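Local coordinates for putative capsular polysaccharide biosynthesis protein (Streptococcus pneumoniae serotype 4, PDB 6EWJ) that probably works as a pyridoxal-phosphate-dependent sugar aminotransferase in the teichoic acid biosynthesis of the pneumococcus, at residues Q54-V59 against I223-M228; E44-L49 against E227-F232; R146-V151 against I193-S198. All blocks are in the same frame, centred on the assembly; numbering follows the deposited sequence.

Interactions 1 and 2 are neighbours, their centres about 6 Å apart, and both use the first turns of helix 225-236. Interaction 1 joins that helix to the residues entering strand 58-61, and interaction 2 joins it to helix 40-53, which comes just before that strand in the chain. Interaction 3 lies about 17 Å from interaction 1 and 21 Å from interaction 2, centre to centre. It concerns the entry to strand 196-200 of the same sheet, and Met-228 CE touches Phe-196 CZ at 3.7 Å. All three lie away from the cofactor site, although strand 196-200 leads to Ser-200, a residue that contacts pyridoxal phosphate in the cofactor-bound protein.

Interaction 1: Q54-V59 against I223-M228; sequences QTPKTV and IDDEEM
Lys-57 reaches from the chain beside strand 58-61 to the first turn of helix 225-236, and its side chain changes partner along its length. The CA–CB bond already points at the helix. CG, set anti to the carbonyl carbon (chi1 -60°), rests 3.8 Å from Asp-225 CB and equally near the carbonyl oxygen of Asp-225. Bends at chi2 and chi3 then fold the chain, and CD passes on to the next residue, 3.9 Å from Glu-226 OE2. CE comes closer, 3.6 Å from Glu-226 OE2. The ammonium NZ completes a salt bridge with Glu-226 OE2 at 2.9 Å, meeting the oxygen on its syn side, 27° out of the carboxylate plane. The CB of Glu-226 points away, and a bend at chi2 helps bring its carboxylate back; a long, flexible acid suits this exposed place. Pro-56 lays its ring carbons against the shorter acid, CG 3.3 Å from Asp-225 OD1 and CB 3.3 Å from Asp-225 OD2. That carboxylate also accepts a hydrogen bond on OD1 from the indole NE1 of Trp-217. Asp-224 is the N-cap, and its OD1 takes the amide of Glu-227, approaching from above the carboxylate plane. Lys-57 in addition makes a cation-pi contact with Tyr-229, one turn further along the helix. The contact lies at the surface, where helix 225-236 packs beside strand 58-61, an outermost strand of the sheet within this chain; strand 58-61 pairs antiparallel with strand 213-217 through Val-59 and Ala-215.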
loop_
_atom_site.group_PDB
_atom_site.type_symbol
_atom_site.label_atom_id
_atom_site.label_comp_id
_atom_site.label_asym_id
_atom_site.label_seq_id
_atom_site.Cartn_x
_atom_site.Cartn_y
_atom_site.Cartn_z
ATOM N N GLN A 54 -6.630 -18.426 -16.098
ATOM C CA GLN A 54 -6.315 -19.862 -16.093
ATOM C C GLN A 54 -5.145 -20.184 -15.151
ATOM O O GLN A 54 -4.219 -20.926 -15.491
ATOM C CB GLN A 54 -6.074 -20.403 -17.514
ATOM C CG GLN A 54 -7.334 -20.268 -18.355
ATOM C CD GLN A 54 -7.205 -20.816 -19.758
ATOM O OE1 GLN A 54 -6.431 -21.726 -20.014
ATOM N NE2 GLN A 54 -7.955 -20.238 -20.682
ATOM N N THR A 55 -5.232 -19.618 -13.950
ATOM C CA THR A 55 -4.267 -19.899 -12.891
ATOM C C THR A 55 -5.032 -20.358 -11.692
ATOM O O THR A 55 -6.230 -20.110 -11.615
ATOM C CB THR A 55 -3.442 -18.643 -12.525
ATOM O OG1 THR A 55 -4.326 -17.533 -12.327
ATOM C CG2 THR A 55 -2.449 -18.336 -13.612
ATOM N N PRO A 56 -4.368 -21.034 -10.752
ATOM C CA PRO A 56 -5.137 -21.620 -9.634
ATOM C C PRO A 56 -5.558 -20.635 -8.589
ATOM O O PRO A 56 -6.638 -20.770 -8.015
ATOM C CB PRO A 56 -4.193 -22.702 -9.059
ATOM C CG PRO A 56 -2.853 -22.318 -9.513
ATOM C CD PRO A 56 -3.031 -21.627 -10.858
ATOM N N LYS A 57 -4.724 -19.627 -8.335
ATOM C CA LYS A 57 -5.020 -18.670 -7.272
ATOM C C LYS A 57 -4.531 -17.302 -7.688
ATOM O O LYS A 57 -3.521 -17.210 -8.381
ATOM C CB LYS A 57 -4.288 -19.030 -5.988
ATOM C CG LYS A 57 -4.581 -20.371 -5.361
ATOM C CD LYS A 57 -5.994 -20.510 -4.826
ATOM C CE LYS A 57 -6.247 -19.700 -3.563
ATOM N NZ LYS A 57 -7.488 -20.210 -2.872
ATOM N N THR A 58 -5.256 -16.264 -7.255
ATOM C CA THR A 58 -4.825 -14.874 -7.482
ATOM C C THR A 58 -4.854 -14.118 -6.140
ATOM O O THR A 58 -5.728 -14.386 -5.288
ATOM C CB THR A 58 -5.723 -14.216 -8.501
ATOM O OG1 THR A 58 -5.653 -14.982 -9.718
ATOM C CG2 THR A 58 -5.326 -12.789 -8.779
ATOM N N VAL A 59 -3.886 -13.231 -5.965
ATOM C CA VAL A 59 -3.764 -12.384 -4.754
ATOM C C VAL A 59 -3.974 -10.956 -5.205
ATOM O O VAL A 59 -3.179 -10.417 -5.980
ATOM C CB VAL A 59 -2.395 -12.518 -4.101
ATOM C CG1 VAL A 59 -2.313 -11.621 -2.850
ATOM C CG2 VAL A 59 -2.112 -13.953 -3.764
ATOM N N ILE A 223 4.656 -26.108 -6.683
ATOM C CA ILE A 223 3.977 -25.136 -5.840
ATOM C C ILE A 223 2.655 -25.699 -5.270
ATOM O O ILE A 223 1.743 -26.048 -6.017
ATOM C CB ILE A 223 3.667 -23.867 -6.610
ATOM C CG1 ILE A 223 4.998 -23.199 -7.017
ATOM C CG2 ILE A 223 2.810 -22.900 -5.804
ATOM C CD1 ILE A 223 4.817 -22.040 -7.962
ATOM N N ASP A 224 2.567 -25.700 -3.944
ATOM C CA ASP A 224 1.294 -25.864 -3.229
ATOM C C ASP A 224 0.583 -24.519 -3.293
ATOM O O ASP A 224 1.039 -23.533 -2.675
ATOM C CB ASP A 224 1.574 -26.297 -1.787
ATOM C CG ASP A 224 0.317 -26.464 -0.949
ATOM O OD1 ASP A 224 -0.691 -25.753 -1.151
ATOM O OD2 ASP A 224 0.343 -27.358 -0.086
ATOM N N ASP A 225 -0.527 -24.473 -4.047
ATOM C CA ASP A 225 -1.202 -23.182 -4.337
ATOM C C ASP A 225 -1.790 -22.494 -3.093
ATOM O O ASP A 225 -1.742 -21.266 -2.985
ATOM C CB ASP A 225 -2.303 -23.361 -5.380
ATOM C CG ASP A 225 -1.770 -23.859 -6.706
ATOM O OD1 ASP A 225 -0.731 -23.318 -7.168
ATOM O OD2 ASP A 225 -2.385 -24.778 -7.281
ATOM N N GLU A 226 -2.327 -23.274 -2.156
ATOM C CA GLU A 226 -2.866 -22.694 -0.903
ATOM C C GLU A 226 -1.757 -22.135 -0.032
ATOM O O GLU A 226 -1.926 -21.054 0.568
ATOM C CB GLU A 226 -3.707 -23.704 -0.111
ATOM C CG GLU A 226 -5.064 -24.023 -0.711
ATOM C CD GLU A 226 -5.988 -22.819 -0.844
ATOM O OE1 GLU A 226 -5.948 -21.879 -0.032
ATOM O OE2 GLU A 226 -6.788 -22.802 -1.797
ATOM N N GLU A 227 -0.637 -22.865 0.056
ATOM C CA GLU A 227 0.537 -22.416 0.841
ATOM C C GLU A 227 1.096 -21.114 0.236
ATOM O O GLU A 227 1.423 -20.168 0.961
ATOM C CB GLU A 227 1.610 -23.519 0.891
ATOM C CG GLU A 227 2.928 -23.179 1.591
ATOM C CD GLU A 227 3.972 -24.289 1.462
ATOM O OE1 GLU A 227 3.618 -25.454 1.142
ATOM O OE2 GLU A 227 5.179 -24.020 1.682
ATOM N N MET A 228 1.202 -21.076 -1.092
ATOM C CA MET A 228 1.754 -19.903 -1.792
ATOM C C MET A 228 0.832 -18.706 -1.605
ATOM O O MET A 228 1.273 -17.599 -1.356
ATOM C CB MET A 228 1.926 -20.198 -3.288
ATOM C CG MET A 228 2.471 -19.053 -4.107
ATOM S SD MET A 228 4.175 -18.551 -3.696
ATOM C CE MET A 228 5.130 -19.800 -4.532
#

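Interaction 2: E44-L49 against E227-F232; sequences ELERRL and EMYKEF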
loop_
_atom_site.group_PDB
_atom_site.type_symbol
_atom_site.label_atom_id
_atom_site.label_comp_id
_atom_site.label_asym_id
_atom_site.label_seq_id
_atom_site.Cartn_x
_atom_site.Cartn_y
_atom_site.Cartn_z
ATOM N N GLU A 44 -13.883 -13.086 -3.993
ATOM C CA GLU A 44 -14.646 -13.448 -5.205
ATOM C C GLU A 44 -13.905 -12.897 -6.427
ATOM O O GLU A 44 -13.818 -13.594 -7.425
ATOM C CB GLU A 44 -16.087 -12.920 -5.136
ATOM C CG GLU A 44 -16.987 -13.212 -6.334
ATOM C CD GLU A 44 -17.336 -14.687 -6.553
ATOM O OE1 GLU A 44 -16.931 -15.568 -5.754
ATOM O OE2 GLU A 44 -17.991 -14.987 -7.572
ATOM N N LEU A 45 -13.319 -11.699 -6.317
ATOM C CA LEU A 45 -12.566 -11.144 -7.466
ATOM C C LEU A 45 -11.334 -11.988 -7.816
ATOM O O LEU A 45 -11.087 -12.278 -8.987
ATOM C CB LEU A 45 -12.174 -9.680 -7.270
ATOM C CG LEU A 45 -11.376 -9.066 -8.456
ATOM C CD1 LEU A 45 -12.139 -9.069 -9.788
ATOM C CD2 LEU A 45 -10.918 -7.676 -8.087
ATOM N N GLU A 46 -10.636 -12.428 -6.781
ATOM C CA GLU A 46 -9.497 -13.308 -6.953
ATOM C C GLU A 46 -9.928 -14.610 -7.653
ATOM O O GLU A 46 -9.211 -15.120 -8.510
ATOM C CB GLU A 46 -8.863 -13.633 -5.613
ATOM C CG GLU A 46 -8.164 -12.419 -4.964
ATOM C CD GLU A 46 -7.647 -12.690 -3.582
ATOM O OE1 GLU A 46 -8.045 -13.707 -2.983
ATOM O OE2 GLU A 46 -6.818 -11.876 -3.065
ATOM N N ARG A 47 -11.018 -15.198 -7.164
ATOM C CA ARG A 47 -11.558 -16.451 -7.761
ATOM C C ARG A 47 -11.876 -16.254 -9.256
ATOM O O ARG A 47 -11.391 -17.007 -10.100
ATOM C CB ARG A 47 -12.775 -16.925 -6.959
ATOM C CG ARG A 47 -12.390 -17.470 -5.572
ATOM C CD ARG A 47 -13.505 -18.337 -4.905
ATOM N NE ARG A 47 -14.695 -17.568 -4.533
ATOM C CZ ARG A 47 -14.837 -16.828 -3.425
ATOM N NH1 ARG A 47 -13.862 -16.786 -2.524
ATOM N NH2 ARG A 47 -15.957 -16.142 -3.215
ATOM N N ARG A 48 -12.647 -15.221 -9.582
ATOM C CA ARG A 48 -13.012 -14.934 -10.965
ATOM C C ARG A 48 -11.796 -14.604 -11.865
ATOM O O ARG A 48 -11.732 -15.019 -13.008
ATOM C CB ARG A 48 -14.059 -13.819 -11.003
ATOM C CG ARG A 48 -15.415 -14.239 -10.417
ATOM C CD ARG A 48 -16.455 -13.155 -10.582
ATOM N NE ARG A 48 -16.578 -12.846 -12.003
ATOM C CZ ARG A 48 -16.984 -11.685 -12.530
ATOM N NH1 ARG A 48 -17.392 -10.671 -11.757
ATOM N NH2 ARG A 48 -17.028 -11.562 -13.854
ATOM N N LEU A 49 -10.843 -13.846 -11.317
ATOM C CA LEU A 49 -9.648 -13.506 -12.058
ATOM C C LEU A 49 -8.792 -14.748 -12.381
ATOM O O LEU A 49 -8.275 -14.862 -13.495
ATOM C CB LEU A 49 -8.830 -12.432 -11.290
ATOM C CG LEU A 49 -9.331 -11.006 -11.362
ATOM C CD1 LEU A 49 -8.435 -10.112 -10.465
ATOM C CD2 LEU A 49 -9.308 -10.482 -12.795
ATOM N N GLU A 227 -0.637 -22.865 0.056
ATOM C CA GLU A 227 0.537 -22.416 0.841
ATOM C C GLU A 227 1.096 -21.114 0.236
ATOM O O GLU A 227 1.423 -20.168 0.961
ATOM C CB GLU A 227 1.610 -23.519 0.891
ATOM C CG GLU A 227 2.928 -23.179 1.591
ATOM C CD GLU A 227 3.972 -24.289 1.462
ATOM O OE1 GLU A 227 3.618 -25.454 1.142
ATOM O OE2 GLU A 227 5.179 -24.020 1.682
ATOM N N MET A 228 1.202 -21.076 -1.092
ATOM C CA MET A 228 1.754 -19.903 -1.792
ATOM C C MET A 228 0.832 -18.706 -1.605
ATOM O O MET A 228 1.273 -17.599 -1.356
ATOM C CB MET A 228 1.926 -20.198 -3.288
ATOM C CG MET A 228 2.471 -19.053 -4.107
ATOM S SD MET A 228 4.175 -18.551 -3.696
ATOM C CE MET A 228 5.130 -19.800 -4.532
ATOM N N TYR A 229 -0.464 -18.961 -1.728
ATOM C CA TYR A 229 -1.485 -17.934 -1.524
ATOM C C TYR A 229 -1.357 -17.391 -0.128
ATOM O O TYR A 229 -1.317 -16.188 0.052
ATOM C CB TYR A 229 -2.897 -18.500 -1.711
ATOM C CG TYR A 229 -4.031 -17.507 -1.481
ATOM C CD1 TYR A 229 -4.402 -16.587 -2.467
ATOM C CD2 TYR A 229 -4.723 -17.483 -0.285
ATOM C CE1 TYR A 229 -5.437 -15.700 -2.277
ATOM C CE2 TYR A 229 -5.764 -16.575 -0.075
ATOM C CZ TYR A 229 -6.118 -15.704 -1.074
ATOM O OH TYR A 229 -7.123 -14.786 -0.883
ATOM N N LYS A 230 -1.291 -18.279 0.858
ATOM C CA LYS A 230 -1.147 -17.852 2.269
ATOM C C LYS A 230 0.132 -16.984 2.548
ATOM O O LYS A 230 0.070 -15.988 3.296
ATOM C CB LYS A 230 -1.212 -19.077 3.181
ATOM C CG LYS A 230 -1.201 -18.763 4.655
ATOM C CD LYS A 230 -1.521 -19.989 5.538
ATOM C CE LYS A 230 -1.126 -19.619 7.019
ATOM N NZ LYS A 230 -1.957 -18.514 7.599
ATOM N N GLU A 231 1.241 -17.289 1.884
ATOM C CA GLU A 231 2.487 -16.495 2.028
ATOM C C GLU A 231 2.350 -15.061 1.505
ATOM O O GLU A 231 2.863 -14.108 2.114
ATOM C CB GLU A 231 3.689 -17.183 1.342
ATOM C CG GLU A 231 4.292 -18.290 2.214
ATOM C CD GLU A 231 5.434 -19.087 1.576
ATOM O OE1 GLU A 231 6.241 -18.514 0.841
ATOM O OE2 GLU A 231 5.501 -20.323 1.826
ATOM N N PHE A 232 1.661 -14.886 0.388
ATOM C CA PHE A 232 1.378 -13.520 -0.126
ATOM C C PHE A 232 0.480 -12.743 0.823
ATOM O O PHE A 232 0.711 -11.541 1.097
ATOM C CB PHE A 232 0.714 -13.546 -1.486
ATOM C CG PHE A 232 1.660 -13.700 -2.627
ATOM C CD1 PHE A 232 2.223 -12.609 -3.219
ATOM C CD2 PHE A 232 1.971 -14.947 -3.123
ATOM C CE1 PHE A 232 3.106 -12.764 -4.288
ATOM C CE2 PHE A 232 2.829 -15.102 -4.201
ATOM C CZ PHE A 232 3.408 -14.014 -4.778
#
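Glu-46 and Tyr-229 are the closest backbone positions of two helical segments, E44-L49 and E227-F232, yet their CA atoms stand 10.7 Å apart. The helices therefore do not pack directly here, and two long side chains span the gap. Both CB atoms point toward the opposite helix. Glu-46 is extended beyond CG (chi2 174°), while Tyr-229 has CG opposite its backbone N across the CA–CB bond (chi1 178°), which swings the ring outward to meet the acid. Tyr-229 OH donates to Glu-46 OE1 over a short 2.5 Å, using the syn lone pair of that oxygen. The carboxylate lies at the ring's edge, its plane turned 90° from the ring, and Glu-46 OE1 is also 3.4 Å from Tyr-229 CE1. A tyrosine suits the place because it combines the needed length with a donor at its far end. The buried acid of Glu-46 is gripped on both oxygens, since OE2 receives the backbone N-H of Cys-60 in strand 58-61. Lys-57, in cation-pi contact with the same tyrosine ring, might make the phenol a better donor. The two donors, Tyr-229 OH and Cys-60 N, would favour the charged form of Glu-46, and the short bond is consistent with a strong, polarised hydrogen bond.

Interaction 3: R146-V151 against I193-S198; sequences RLFQVV and IADFTS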
loop_
_atom_site.group_PDB
_atom_site.type_symbol
_atom_site.label_atom_id
_atom_site.label_comp_id
_atom_site.label_asym_id
_atom_site.label_seq_id
_atom_site.Cartn_x
_atom_site.Cartn_y
_atom_site.Cartn_z
ATOM N N ARG A 146 11.134 -18.633 -26.297
ATOM C CA ARG A 146 12.550 -18.276 -26.257
ATOM C C ARG A 146 13.033 -17.999 -24.825
ATOM O O ARG A 146 14.058 -18.517 -24.391
ATOM C CB ARG A 146 12.820 -17.062 -27.125
ATOM C CG ARG A 146 14.282 -16.657 -27.197
ATOM C CD ARG A 146 15.178 -17.771 -27.765
ATOM N NE ARG A 146 16.594 -17.457 -27.568
ATOM C CZ ARG A 146 17.312 -16.613 -28.304
ATOM N NH1 ARG A 146 16.777 -15.948 -29.318
ATOM N NH2 ARG A 146 18.594 -16.419 -27.995
ATOM N N LEU A 147 12.269 -17.222 -24.082
ATOM C CA LEU A 147 12.623 -16.959 -22.651
ATOM C C LEU A 147 12.839 -18.241 -21.835
ATOM O O LEU A 147 13.848 -18.375 -21.167
ATOM C CB LEU A 147 11.554 -16.099 -21.991
ATOM C CG LEU A 147 11.652 -14.630 -22.346
ATOM C CD1 LEU A 147 10.333 -13.872 -22.143
ATOM C CD2 LEU A 147 12.768 -14.022 -21.465
ATOM N N PHE A 148 11.900 -19.198 -21.929
ATOM C CA PHE A 148 12.052 -20.480 -21.196
ATOM C C PHE A 148 13.246 -21.323 -21.694
ATOM O O PHE A 148 13.883 -22.015 -20.906
ATOM C CB PHE A 148 10.742 -21.300 -21.188
ATOM C CG PHE A 148 9.756 -20.839 -20.135
ATOM C CD1 PHE A 148 9.998 -21.092 -18.787
ATOM C CD2 PHE A 148 8.604 -20.134 -20.478
ATOM C CE1 PHE A 148 9.119 -20.641 -17.801
ATOM C CE2 PHE A 148 7.699 -19.728 -19.501
ATOM C CZ PHE A 148 7.974 -19.954 -18.153
ATOM N N GLN A 149 13.546 -21.225 -22.985
ATOM C CA GLN A 149 14.756 -21.876 -23.579
ATOM C C GLN A 149 16.042 -21.289 -22.989
ATOM O O GLN A 149 16.944 -22.027 -22.624
ATOM C CB GLN A 149 14.759 -21.705 -25.106
ATOM C CG GLN A 149 13.687 -22.519 -25.822
ATOM C CD GLN A 149 13.519 -22.171 -27.318
ATOM O OE1 GLN A 149 14.127 -21.241 -27.835
ATOM N NE2 GLN A 149 12.659 -22.919 -28.005
ATOM N N VAL A 150 16.076 -19.958 -22.824
ATOM C CA VAL A 150 17.236 -19.268 -22.208
ATOM C C VAL A 150 17.504 -19.734 -20.777
ATOM O O VAL A 150 18.629 -20.126 -20.459
ATOM C CB VAL A 150 17.086 -17.739 -22.210
ATOM C CG1 VAL A 150 18.150 -17.089 -21.342
ATOM C CG2 VAL A 150 17.141 -17.191 -23.630
ATOM N N VAL A 151 16.477 -19.717 -19.925
ATOM C CA VAL A 151 16.674 -20.095 -18.507
ATOM C C VAL A 151 17.089 -21.562 -18.356
ATOM O O VAL A 151 17.925 -21.899 -17.513
ATOM C CB VAL A 151 15.467 -19.776 -17.601
ATOM C CG1 VAL A 151 15.139 -18.285 -17.654
ATOM C CG2 VAL A 151 14.253 -20.614 -17.955
ATOM N N ILE A 193 1.401 -17.993 -18.323
ATOM C CA ILE A 193 2.562 -18.235 -19.178
ATOM C C ILE A 193 3.873 -18.193 -18.376
ATOM O O ILE A 193 4.673 -19.121 -18.418
ATOM C CB ILE A 193 2.573 -17.246 -20.327
ATOM C CG1 ILE A 193 1.240 -17.302 -21.080
ATOM C CG2 ILE A 193 3.727 -17.556 -21.287
ATOM C CD1 ILE A 193 0.886 -16.008 -21.771
ATOM N N ALA A 194 4.101 -17.076 -17.715
ATOM C CA ALA A 194 5.254 -16.913 -16.870
ATOM C C ALA A 194 5.075 -17.724 -15.605
ATOM O O ALA A 194 3.977 -18.180 -15.291
ATOM C CB ALA A 194 5.437 -15.451 -16.536
ATOM N N ASP A 195 6.174 -17.904 -14.891
ATOM C CA ASP A 195 6.137 -18.531 -13.565
ATOM C C ASP A 195 5.255 -17.752 -12.581
ATOM O O ASP A 195 4.388 -18.302 -11.896
ATOM C CB ASP A 195 7.553 -18.707 -13.036
ATOM C CG ASP A 195 8.376 -19.628 -13.885
ATOM O OD1 ASP A 195 7.887 -20.724 -14.271
ATOM O OD2 ASP A 195 9.553 -19.288 -14.168
ATOM N N PHE A 196 5.454 -16.458 -12.536
ATOM C CA PHE A 196 4.588 -15.541 -11.781
ATOM C C PHE A 196 4.240 -14.376 -12.692
ATOM O O PHE A 196 5.028 -14.038 -13.613
ATOM C CB PHE A 196 5.296 -14.993 -10.511
ATOM C CG PHE A 196 5.614 -16.018 -9.478
ATOM C CD1 PHE A 196 6.740 -16.824 -9.603
ATOM C CD2 PHE A 196 4.836 -16.146 -8.349
ATOM C CE1 PHE A 196 7.043 -17.769 -8.647
ATOM C CE2 PHE A 196 5.136 -17.074 -7.365
ATOM C CZ PHE A 196 6.238 -17.898 -7.515
ATOM N N THR A 197 3.094 -13.747 -12.430
ATOM C CA THR A 197 2.653 -12.579 -13.186
ATOM C C THR A 197 2.086 -11.502 -12.248
ATOM O O THR A 197 1.285 -11.816 -11.348
ATOM C CB THR A 197 1.611 -12.965 -14.262
ATOM O OG1 THR A 197 2.145 -14.010 -15.095
ATOM C CG2 THR A 197 1.227 -11.779 -15.131
ATOM N N SER A 198 2.455 -10.243 -12.489
ATOM C CA SER A 198 1.740 -9.085 -11.909
ATOM C C SER A 198 0.881 -8.353 -12.921
ATOM O O SER A 198 1.300 -8.082 -14.025
ATOM C CB SER A 198 2.706 -8.027 -11.277
ATOM O OG SER A 198 3.737 -7.743 -12.183
#
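Phe-148 presents the outer rim of its ring, not a face, to the turn that leads into strand 196-200. Phe-148 CE2 lies 3.3 Å from the carbonyl oxygen of Ile-193, and CZ is almost as close to that same oxygen. Phe-148 CZ also reaches the CA of Ala-194 at 4.3 Å, a looser van der Waals touch. On the other side of CZ, Phe-148 CE1 approaches OD1 of Asp-195 at 3.7 Å, with the oxygen in the plane of the ring. The carboxylate itself is turned 80° against the ring, and the two side chains run alongside one another, pointing opposite ways. An aromatic residue fits here because the hydrogens around its rim carry a slight positive charge, which suits a border of oxygens, while its bulk reaches far from the helix. The torsion at chi1, -81°, sets CG anti to the carbonyl carbon and carries the ring outward to the turn.

The oxygens are in turn held by a second shell. Ile-193 O accepts a hydrogen bond from Lys-218 NZ. Asp-195 OD2 makes a salt bridge with Arg-170 and also takes the amide of Ile-173, so the acid's main polar partners are Arg-170 and that amide, and the ring merely borders it. Arg-170 and Lys-218, which hold Asp-195 and Ile-193 in this way, also touch the ring.

Further out, Leu-147 packs on Tyr-118 and Leu-121, joining helix 144-153 to helix 118-124. The other segment enters the seven-stranded mixed sheet characteristic of fold type I pyridoxal-phosphate enzymes, where strand 196-200 runs between parallel strand 172-177 and antiparallel strand 213-217, with Phe-196 resting on Ile-71 of helix 64-74.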